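Local structure of extracellular solute-binding protein family 1 (5CI5) at residues 293-301 with 363-371; 86-95 with 122-133. The protein binds alpha-D-tagatose and is probably the extracellular solute-binding component of an ABC transporter for sugars. All blocks are in the same frame, centred on the assembly; numbering follows the deposited sequence.

Contact 1 (293-301 with 363-371) and contact 2 (86-95 with 122-133) are built on one mixed sheet, in which strands 298-304 and 128-138 are neighbours. Their centres lie about 17 Å apart, yet they meet where residues 86-87 follow strand 81-85: G300 O lies 2.9 Å from L86 N, a probable hydrogen bond, and R370 CZ packs against G87 CA at 3.5 Å. Contact 1 supplies G299, G300, W301 and R370 to the tagatose pocket. Contact 2 stands further back, the side chain of L86 coming within about 5 Å of the sugar, and joins the loop and helix that follow the pocket residue D85 to a beta hairpin of the same sheet.

Contact 1. Residues 293-301 with 363-371. With T6T (alpha-D-tagatopyranose), chain C.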
loop_
_atom_site.group_PDB
_atom_site.type_symbol
_atom_site.label_atom_id
_atom_site.label_comp_id
_atom_site.label_asym_id
_atom_site.label_seq_id
_atom_site.Cartn_x
_atom_site.Cartn_y
_atom_site.Cartn_z
ATOM N N LYS A 293 5.978 -13.545 15.165
ATOM C CA LYS A 293 5.580 -14.151 13.894
ATOM C C LYS A 293 6.003 -13.250 12.749
ATOM O O LYS A 293 5.811 -12.040 12.836
ATOM C CB LYS A 293 4.059 -14.333 13.813
ATOM C CG LYS A 293 3.422 -15.242 14.858
ATOM C CD LYS A 293 1.964 -15.570 14.470
ATOM C CE LYS A 293 1.220 -16.300 15.589
ATOM N NZ LYS A 293 2.041 -17.373 16.227
ATOM N N PRO A 294 6.500 -13.830 11.646
ATOM C CA PRO A 294 6.684 -13.053 10.421
ATOM C C PRO A 294 5.386 -12.421 9.966
ATOM O O PRO A 294 4.329 -13.055 10.048
ATOM C CB PRO A 294 7.158 -14.087 9.405
ATOM C CG PRO A 294 7.596 -15.251 10.191
ATOM C CD PRO A 294 6.805 -15.254 11.438
ATOM N N ALA A 295 5.475 -11.193 9.470
ATOM C CA ALA A 295 4.291 -10.483 8.983
ATOM C C ALA A 295 4.570 -9.638 7.756
ATOM O O ALA A 295 5.629 -9.034 7.617
ATOM C CB ALA A 295 3.721 -9.592 10.089
ATOM N N SER A 296 3.552 -9.567 6.918
ATOM C CA SER A 296 3.499 -8.633 5.820
ATOM C C SER A 296 2.039 -8.299 5.621
ATOM O O SER A 296 1.171 -9.093 5.989
ATOM C CB SER A 296 4.126 -9.225 4.554
ATOM O OG SER A 296 4.088 -8.319 3.456
ATOM N N VAL A 297 1.772 -7.117 5.079
ATOM C CA VAL A 297 0.419 -6.686 4.737
ATOM C C VAL A 297 0.321 -6.519 3.210
ATOM O O VAL A 297 1.244 -5.997 2.564
ATOM C CB VAL A 297 0.014 -5.351 5.446
ATOM C CG1 VAL A 297 -1.378 -4.901 5.044
ATOM C CG2 VAL A 297 0.095 -5.524 6.968
ATOM N N LEU A 298 -0.806 -6.976 2.666
ATOM C CA LEU A 298 -1.129 -6.955 1.249
ATOM C C LEU A 298 -1.632 -5.567 0.832
ATOM O O LEU A 298 -2.399 -4.921 1.573
ATOM C CB LEU A 298 -2.218 -7.991 0.986
ATOM C CG LEU A 298 -2.750 -8.193 -0.423
ATOM C CD1 LEU A 298 -1.647 -8.751 -1.311
ATOM C CD2 LEU A 298 -3.942 -9.156 -0.375
ATOM N N GLY A 299 -1.240 -5.124 -0.354
ATOM C CA GLY A 299 -1.752 -3.884 -0.905
ATOM C C GLY A 299 -1.821 -3.864 -2.421
ATOM O O GLY A 299 -1.557 -4.858 -3.103
ATOM N N GLY A 300 -2.205 -2.698 -2.946
ATOM C CA GLY A 300 -2.310 -2.500 -4.376
ATOM C C GLY A 300 -3.518 -1.657 -4.749
ATOM O O GLY A 300 -4.161 -1.038 -3.872
ATOM N N TRP A 301 -3.823 -1.642 -6.048
ATOM C CA TRP A 301 -4.922 -0.846 -6.597
ATOM C C TRP A 301 -5.696 -1.648 -7.632
ATOM O O TRP A 301 -5.103 -2.407 -8.394
ATOM C CB TRP A 301 -4.409 0.449 -7.229
ATOM C CG TRP A 301 -3.800 1.315 -6.194
ATOM C CD1 TRP A 301 -2.559 1.174 -5.656
ATOM C CD2 TRP A 301 -4.425 2.394 -5.490
ATOM N NE1 TRP A 301 -2.368 2.096 -4.658
ATOM C CE2 TRP A 301 -3.501 2.857 -4.544
ATOM C CE3 TRP A 301 -5.686 3.003 -5.565
ATOM C CZ2 TRP A 301 -3.774 3.930 -3.694
ATOM C CZ3 TRP A 301 -5.955 4.056 -4.715
ATOM C CH2 TRP A 301 -5.011 4.493 -3.776
ATOM N N THR A 363 7.209 -13.803 0.046
ATOM C CA THR A 363 6.468 -13.221 1.166
ATOM C C THR A 363 4.986 -12.992 0.833
ATOM O O THR A 363 4.099 -13.191 1.672
ATOM C CB THR A 363 7.123 -11.894 1.581
ATOM O OG1 THR A 363 8.475 -12.149 1.981
ATOM C CG2 THR A 363 6.408 -11.248 2.723
ATOM N N PHE A 364 4.735 -12.564 -0.405
ATOM C CA PHE A 364 3.404 -12.146 -0.861
ATOM C C PHE A 364 2.249 -13.086 -0.460
ATOM O O PHE A 364 1.225 -12.635 0.016
ATOM C CB PHE A 364 3.489 -11.963 -2.390
ATOM C CG PHE A 364 2.212 -11.525 -3.048
ATOM C CD1 PHE A 364 1.786 -10.211 -2.957
ATOM C CD2 PHE A 364 1.457 -12.418 -3.783
ATOM C CE1 PHE A 364 0.631 -9.800 -3.575
ATOM C CE2 PHE A 364 0.295 -12.008 -4.410
ATOM C CZ PHE A 364 -0.125 -10.707 -4.308
ATOM N N PRO A 365 2.411 -14.411 -0.659
ATOM C CA PRO A 365 1.270 -15.302 -0.383
ATOM C C PRO A 365 0.858 -15.307 1.087
ATOM O O PRO A 365 -0.289 -15.650 1.397
ATOM C CB PRO A 365 1.778 -16.685 -0.789
ATOM C CG PRO A 365 3.031 -16.471 -1.528
ATOM C CD PRO A 365 3.563 -15.122 -1.235
ATOM N N HIS A 366 1.776 -14.939 1.970
ATOM C CA HIS A 366 1.475 -14.877 3.404
ATOM C C HIS A 366 0.985 -13.520 3.879
ATOM O O HIS A 366 0.644 -13.360 5.060
ATOM C CB HIS A 366 2.706 -15.241 4.220
ATOM C CG HIS A 366 3.178 -16.646 4.009
ATOM N ND1 HIS A 366 2.407 -17.744 4.334
ATOM C CD2 HIS A 366 4.340 -17.133 3.511
ATOM C CE1 HIS A 366 3.073 -18.847 4.033
ATOM N NE2 HIS A 366 4.249 -18.505 3.539
ATOM N N ALA A 367 0.969 -12.533 2.993
ATOM C CA ALA A 367 0.645 -11.171 3.418
ATOM C C ALA A 367 -0.804 -11.107 3.868
ATOM O O ALA A 367 -1.709 -11.592 3.159
ATOM C CB ALA A 367 0.885 -10.197 2.303
ATOM N N VAL A 368 -1.031 -10.532 5.044
ATOM C CA VAL A 368 -2.389 -10.429 5.574
ATOM C C VAL A 368 -3.127 -9.269 4.946
ATOM O O VAL A 368 -2.530 -8.268 4.533
ATOM C CB VAL A 368 -2.424 -10.287 7.103
ATOM C CG1 VAL A 368 -1.675 -11.460 7.749
ATOM C CG2 VAL A 368 -1.860 -8.951 7.566
ATOM N N ALA A 369 -4.440 -9.429 4.839
ATOM C CA ALA A 369 -5.275 -8.403 4.242
ATOM C C ALA A 369 -5.972 -7.574 5.302
ATOM O O ALA A 369 -6.489 -8.116 6.300
ATOM C CB ALA A 369 -6.310 -9.036 3.324
ATOM N N ARG A 370 -6.051 -6.274 5.045
ATOM C CA ARG A 370 -7.040 -5.417 5.695
ATOM C C ARG A 370 -8.412 -6.045 5.459
ATOM O O ARG A 370 -8.668 -6.641 4.410
ATOM C CB ARG A 370 -6.975 -3.997 5.130
ATOM C CG ARG A 370 -5.748 -3.236 5.604
ATOM C CD ARG A 370 -5.384 -2.041 4.694
ATOM N NE ARG A 370 -4.650 -2.447 3.514
ATOM C CZ ARG A 370 -4.146 -1.586 2.634
ATOM N NH1 ARG A 370 -4.298 -0.281 2.805
ATOM N NH2 ARG A 370 -3.487 -2.036 1.594
ATOM N N PRO A 371 -9.300 -5.936 6.443
ATOM C CA PRO A 371 -10.588 -6.628 6.303
ATOM C C PRO A 371 -11.449 -6.067 5.159
ATOM O O PRO A 371 -11.637 -4.846 5.094
ATOM C CB PRO A 371 -11.256 -6.401 7.663
ATOM C CG PRO A 371 -10.594 -5.233 8.236
ATOM C CD PRO A 371 -9.193 -5.210 7.707
HETATM O O3 T6T C . -0.038 -0.686 -0.915
HETATM C C3 T6T C . -0.706 0.331 -1.654
HETATM C C4 T6T C . -2.051 0.617 -0.987
HETATM O O4 T6T C . -2.798 -0.599 -0.848
HETATM C C5 T6T C . -1.780 1.246 0.362
HETATM O O5 T6T C . -3.010 1.544 1.025
HETATM C C6 T6T C . -0.927 2.499 0.200
HETATM O O6 T6T C . 0.308 2.144 -0.418
HETATM C C2 T6T C . 0.152 1.553 -1.713
HETATM O O2 T6T C . -0.438 2.510 -2.601
HETATM C C1 T6T C . 1.569 1.221 -2.228
HETATM O O1 T6T C . 1.579 0.577 -3.449
HETATM O O HOH W 1 1.911 -12.015 7.132
HETATM O O HOH W 2 -4.806 -5.193 2.665
#
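V297 and V368 form a single backbone bridge of the parallel type, by which the loop after helix 355-363 is attached to the segment that runs into strand 298-304 in the mixed sheet of this type 2 periplasmic-binding-protein fold. V368 carries both bonds: its N donates to S296 O at 2.8 Å, and its O accepts from L298 N in a nearly straight bond (171°). A water extends the seam, accepting from S296 N and donating to H366 O.

Apolar contacts flank the bridge. L298 CD1 meets the F364 ring obliquely at CE1 (3.4 Å), and L298 CB lies beside A367 CB; the same phenylalanine ring meets W116 edge-to-face. S296 CB rests on T363 CG2 at 3.6 Å, while its OG, anti to the backbone N, bonds to R139 O.

Polar contacts centre on R370. A bend at chi3 (-81°) turns its guanidinium group toward the strand, where NH2 donates to a lone pair of L298 O, in the carbonyl plane, at 3.1 Å. A second water donates to this oxygen and accepts from both N and NE of R370, so the backbone and the side chain of the arginine are tied to the same strand carbonyl. NH2 also reaches O4 of the tagatose, and NH1 points straight at O5 (2.9 Å, 173°) while pairing with E190. A leucine here would probably leave O5 without this donor and the E190 carboxylate without this counter-charge, and would cut the side-chain tie to L298 O.

The sugar is gripped from the strand as well. G300, whose backbone conformation would jam a CB against the preceding carbonyl O, donates its N to O4 at 3.0 Å, and W301 directs NE1 from the edge of its indole, in the ring plane, to O2 at 2.9 Å.

Contact 2. Residues 86-95 with 122-133; sequences LGGWVPTFAE and TVTYKKIRYGLP
With CG anti to the backbone N in Y125 (chi1 172°) and anti to the carbonyl carbon in Y130 (chi1 -76°), both tyrosines bring their rings against helix 89-95. A94 CB sits over one face of the Y130 ring, 3.8 Å from its centroid, in a CH-pi contact, and also touches Y125 CB. The Y125 ring takes E95 CA over one face in a second CH-pi contact, while K126 CG covers the opposite face; E95 CG comes within 3.4 Å of Y125 OH. Y125 lies in, and Y130 directly follows, a beta hairpin of strands 124-125 and 128-129 joined by a type I' turn from Y125 to I128, on which the helix packs with its V90 and A94 side. V90 CG1 touches both V123 and Y130, 3.7 Å from Y130 CB.

Near the helix start, where G88 is the N-cap, the polar link between the segments runs through water. T122 O accepts from two waters: one also donates to L86 O, and the other accepts from V90 N at 2.8 Å. L86 CD2 reaches across to V123 CG1 (3.6 Å) and lies 3.4 Å from T122 OG1, whose hydrogen bond runs to L119 O.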
loop_
_atom_site.group_PDB
_atom_site.type_symbol
_atom_site.label_atom_id
_atom_site.label_comp_id
_atom_site.label_asym_id
_atom_site.label_seq_id
_atom_site.Cartn_x
_atom_site.Cartn_y
_atom_site.Cartn_z
ATOM N N LEU A 86 -6.878 -1.553 -2.966
ATOM C CA LEU A 86 -7.248 -2.901 -2.563
ATOM C C LEU A 86 -7.521 -3.000 -1.061
ATOM O O LEU A 86 -8.150 -3.963 -0.596
ATOM C CB LEU A 86 -6.156 -3.886 -2.977
ATOM C CG LEU A 86 -5.920 -4.053 -4.486
ATOM C CD1 LEU A 86 -4.924 -5.193 -4.688
ATOM C CD2 LEU A 86 -7.211 -4.311 -5.262
ATOM N N GLY A 87 -7.075 -2.007 -0.299
ATOM C CA GLY A 87 -7.312 -1.957 1.132
ATOM C C GLY A 87 -8.682 -1.420 1.500
ATOM O O GLY A 87 -8.808 -0.346 2.103
ATOM N N GLY A 88 -9.713 -2.184 1.152
ATOM C CA GLY A 88 -11.057 -1.945 1.654
ATOM C C GLY A 88 -11.939 -0.994 0.876
ATOM O O GLY A 88 -13.141 -0.859 1.184
ATOM N N TRP A 89 -11.398 -0.272 -0.097
ATOM C CA TRP A 89 -12.252 0.709 -0.769
ATOM C C TRP A 89 -13.343 0.049 -1.610
ATOM O O TRP A 89 -14.452 0.579 -1.689
ATOM C CB TRP A 89 -11.468 1.643 -1.682
ATOM C CG TRP A 89 -10.410 2.501 -1.043
ATOM C CD1 TRP A 89 -9.844 2.374 0.218
ATOM C CD2 TRP A 89 -9.785 3.638 -1.641
ATOM N NE1 TRP A 89 -8.894 3.345 0.400
ATOM C CE2 TRP A 89 -8.841 4.139 -0.716
ATOM C CE3 TRP A 89 -9.939 4.285 -2.864
ATOM C CZ2 TRP A 89 -8.046 5.241 -0.994
ATOM C CZ3 TRP A 89 -9.142 5.376 -3.145
ATOM C CH2 TRP A 89 -8.215 5.848 -2.210
ATOM N N VAL A 90 -13.040 -1.061 -2.280
ATOM C CA VAL A 90 -14.020 -1.615 -3.203
ATOM C C VAL A 90 -15.259 -2.126 -2.442
ATOM O O VAL A 90 -16.395 -1.790 -2.783
ATOM C CB VAL A 90 -13.365 -2.683 -4.106
ATOM C CG1 VAL A 90 -14.397 -3.383 -4.928
ATOM C CG2 VAL A 90 -12.382 -1.982 -5.016
ATOM N N PRO A 91 -15.070 -2.875 -1.354
ATOM C CA PRO A 91 -16.263 -3.223 -0.552
ATOM C C PRO A 91 -17.033 -2.032 -0.008
ATOM O O PRO A 91 -18.274 -2.048 -0.009
ATOM C CB PRO A 91 -15.668 -4.060 0.592
ATOM C CG PRO A 91 -14.465 -4.671 -0.019
ATOM C CD PRO A 91 -13.875 -3.600 -0.897
ATOM N N THR A 92 -16.323 -0.990 0.428
ATOM C CA THR A 92 -16.975 0.213 0.928
ATOM C C THR A 92 -17.871 0.834 -0.168
ATOM O O THR A 92 -19.057 1.146 0.067
ATOM C CB THR A 92 -15.943 1.239 1.389
ATOM O OG1 THR A 92 -15.162 0.666 2.439
ATOM C CG2 THR A 92 -16.581 2.508 1.889
ATOM N N PHE A 93 -17.313 1.016 -1.362
ATOM C CA PHE A 93 -18.084 1.669 -2.430
ATOM C C PHE A 93 -19.186 0.767 -2.970
ATOM O O PHE A 93 -20.280 1.243 -3.292
ATOM C CB PHE A 93 -17.183 2.090 -3.601
ATOM C CG PHE A 93 -16.042 3.019 -3.228
ATOM C CD1 PHE A 93 -16.088 3.838 -2.112
ATOM C CD2 PHE A 93 -14.918 3.055 -4.028
ATOM C CE1 PHE A 93 -15.007 4.664 -1.800
ATOM C CE2 PHE A 93 -13.853 3.883 -3.737
ATOM C CZ PHE A 93 -13.913 4.700 -2.617
ATOM N N ALA A 94 -18.908 -0.539 -3.069
ATOM C CA ALA A 94 -19.856 -1.498 -3.644
ATOM C C ALA A 94 -21.109 -1.617 -2.779
ATOM O O ALA A 94 -22.208 -1.786 -3.289
ATOM C CB ALA A 94 -19.193 -2.877 -3.807
ATOM N N GLU A 95 -20.918 -1.522 -1.472
ATOM C CA GLU A 95 -22.006 -1.655 -0.509
ATOM C C GLU A 95 -23.042 -0.556 -0.704
ATOM O O GLU A 95 -24.240 -0.749 -0.444
ATOM C CB GLU A 95 -21.463 -1.635 0.916
ATOM C CG GLU A 95 -22.527 -1.965 1.984
ATOM C CD GLU A 95 -23.378 -0.792 2.409
ATOM O OE1 GLU A 95 -22.895 0.355 2.366
ATOM O OE2 GLU A 95 -24.568 -1.007 2.771
ATOM N N THR A 122 -10.244 -9.003 -2.044
ATOM C CA THR A 122 -10.086 -7.583 -1.758
ATOM C C THR A 122 -11.020 -6.688 -2.566
ATOM O O THR A 122 -11.209 -5.516 -2.205
ATOM C CB THR A 122 -8.640 -7.090 -2.022
ATOM O OG1 THR A 122 -8.397 -6.975 -3.434
ATOM C CG2 THR A 122 -7.600 -8.028 -1.399
ATOM N N VAL A 123 -11.596 -7.222 -3.650
ATOM C CA VAL A 123 -12.469 -6.446 -4.531
ATOM C C VAL A 123 -13.859 -7.077 -4.640
ATOM O O VAL A 123 -14.615 -6.763 -5.585
ATOM C CB VAL A 123 -11.872 -6.283 -5.951
ATOM C CG1 VAL A 123 -10.598 -5.439 -5.920
ATOM C CG2 VAL A 123 -11.597 -7.651 -6.612
ATOM N N THR A 124 -14.196 -7.919 -3.656
ATOM C CA THR A 124 -15.445 -8.666 -3.643
ATOM C C THR A 124 -16.392 -8.154 -2.554
ATOM O O THR A 124 -15.981 -7.861 -1.421
ATOM C CB THR A 124 -15.169 -10.182 -3.459
ATOM O OG1 THR A 124 -14.428 -10.670 -4.578
ATOM C CG2 THR A 124 -16.466 -10.979 -3.359
ATOM N N TYR A 125 -17.658 -8.001 -2.937
ATOM C CA TYR A 125 -18.728 -7.653 -2.006
ATOM C C TYR A 125 -19.874 -8.643 -2.258
ATOM O O TYR A 125 -20.371 -8.745 -3.381
ATOM C CB TYR A 125 -19.182 -6.187 -2.209
ATOM C CG TYR A 125 -20.408 -5.831 -1.418
ATOM C CD1 TYR A 125 -20.331 -5.643 -0.041
ATOM C CD2 TYR A 125 -21.666 -5.715 -2.034
ATOM C CE1 TYR A 125 -21.472 -5.341 0.711
ATOM C CE2 TYR A 125 -22.808 -5.417 -1.292
ATOM C CZ TYR A 125 -22.700 -5.248 0.096
ATOM O OH TYR A 125 -23.788 -4.951 0.900
ATOM N N LYS A 126 -20.264 -9.392 -1.234
ATOM C CA LYS A 126 -21.342 -10.403 -1.364
ATOM C C LYS A 126 -21.155 -11.303 -2.593
ATOM O O LYS A 126 -22.080 -11.549 -3.382
ATOM C CB LYS A 126 -22.719 -9.734 -1.387
ATOM C CG LYS A 126 -22.990 -8.820 -0.221
ATOM C CD LYS A 126 -22.796 -9.484 1.129
ATOM C CE LYS A 126 -23.187 -8.574 2.294
ATOM N NZ LYS A 126 -22.830 -9.216 3.609
ATOM N N LYS A 127 -19.928 -11.793 -2.729
ATOM C CA LYS A 127 -19.511 -12.761 -3.749
ATOM C C LYS A 127 -19.547 -12.205 -5.159
ATOM O O LYS A 127 -19.496 -12.948 -6.128
ATOM C CB LYS A 127 -20.362 -14.030 -3.643
ATOM C CG LYS A 127 -20.342 -14.631 -2.261
ATOM C CD LYS A 127 -18.951 -15.075 -1.868
ATOM C CE LYS A 127 -18.963 -15.693 -0.475
ATOM N NZ LYS A 127 -17.656 -16.302 -0.135
ATOM N N ILE A 128 -19.609 -10.885 -5.276
ATOM C CA ILE A 128 -19.553 -10.249 -6.578
ATOM C C ILE A 128 -18.285 -9.408 -6.669
ATOM O O ILE A 128 -17.958 -8.675 -5.741
ATOM C CB ILE A 128 -20.791 -9.400 -6.818
ATOM C CG1 ILE A 128 -22.038 -10.308 -6.836
ATOM C CG2 ILE A 128 -20.705 -8.643 -8.138
ATOM C CD1 ILE A 128 -23.256 -9.604 -6.556
ATOM N N ARG A 129 -17.559 -9.554 -7.776
ATOM C CA ARG A 129 -16.357 -8.750 -7.986
ATOM C C ARG A 129 -16.727 -7.405 -8.596
ATOM O O ARG A 129 -17.426 -7.346 -9.617
ATOM C CB ARG A 129 -15.378 -9.519 -8.871
ATOM C CG ARG A 129 -14.758 -10.715 -8.140
ATOM C CD ARG A 129 -13.926 -11.615 -9.038
ATOM N NE ARG A 129 -14.750 -12.375 -9.964
ATOM C CZ ARG A 129 -14.281 -13.319 -10.775
ATOM N NH1 ARG A 129 -12.996 -13.626 -10.783
ATOM N NH2 ARG A 129 -15.107 -13.953 -11.575
ATOM N N TYR A 130 -16.218 -6.340 -7.970
ATOM C CA TYR A 130 -16.478 -4.960 -8.368
ATOM C C TYR A 130 -15.219 -4.189 -8.747
ATOM O O TYR A 130 -15.268 -2.957 -8.898
ATOM C CB TYR A 130 -17.169 -4.222 -7.221
ATOM C CG TYR A 130 -18.644 -4.572 -7.049
ATOM C CD1 TYR A 130 -19.050 -5.528 -6.134
ATOM C CD2 TYR A 130 -19.617 -3.938 -7.805
ATOM C CE1 TYR A 130 -20.382 -5.846 -5.968
ATOM C CE2 TYR A 130 -20.952 -4.242 -7.647
ATOM C CZ TYR A 130 -21.330 -5.197 -6.724
ATOM O OH TYR A 130 -22.675 -5.490 -6.559
ATOM N N GLY A 131 -14.084 -4.879 -8.864
ATOM C CA GLY A 131 -12.874 -4.258 -9.344
ATOM C C GLY A 131 -11.933 -5.233 -10.007
ATOM O O GLY A 131 -12.007 -6.460 -9.792
ATOM N N LEU A 132 -11.042 -4.690 -10.831
ATOM C CA LEU A 132 -10.014 -5.483 -11.516
ATOM C C LEU A 132 -8.659 -5.079 -10.937
ATOM O O LEU A 132 -8.189 -3.989 -11.222
ATOM C CB LEU A 132 -10.032 -5.238 -13.026
ATOM C CG LEU A 132 -8.899 -5.899 -13.817
ATOM C CD1 LEU A 132 -8.723 -7.378 -13.446
ATOM C CD2 LEU A 132 -9.153 -5.706 -15.298
ATOM N N PRO A 133 -8.046 -5.941 -10.106
ATOM C CA PRO A 133 -6.717 -5.593 -9.564
ATOM C C PRO A 133 -5.735 -5.303 -10.698
ATOM O O PRO A 133 -5.584 -6.138 -11.593
ATOM C CB PRO A 133 -6.328 -6.849 -8.764
ATOM C CG PRO A 133 -7.647 -7.420 -8.357
ATOM C CD PRO A 133 -8.514 -7.236 -9.585
HETATM O O HOH W 3 -10.812 -4.955 0.643
HETATM O O HOH W 4 -10.750 -2.728 -2.109
#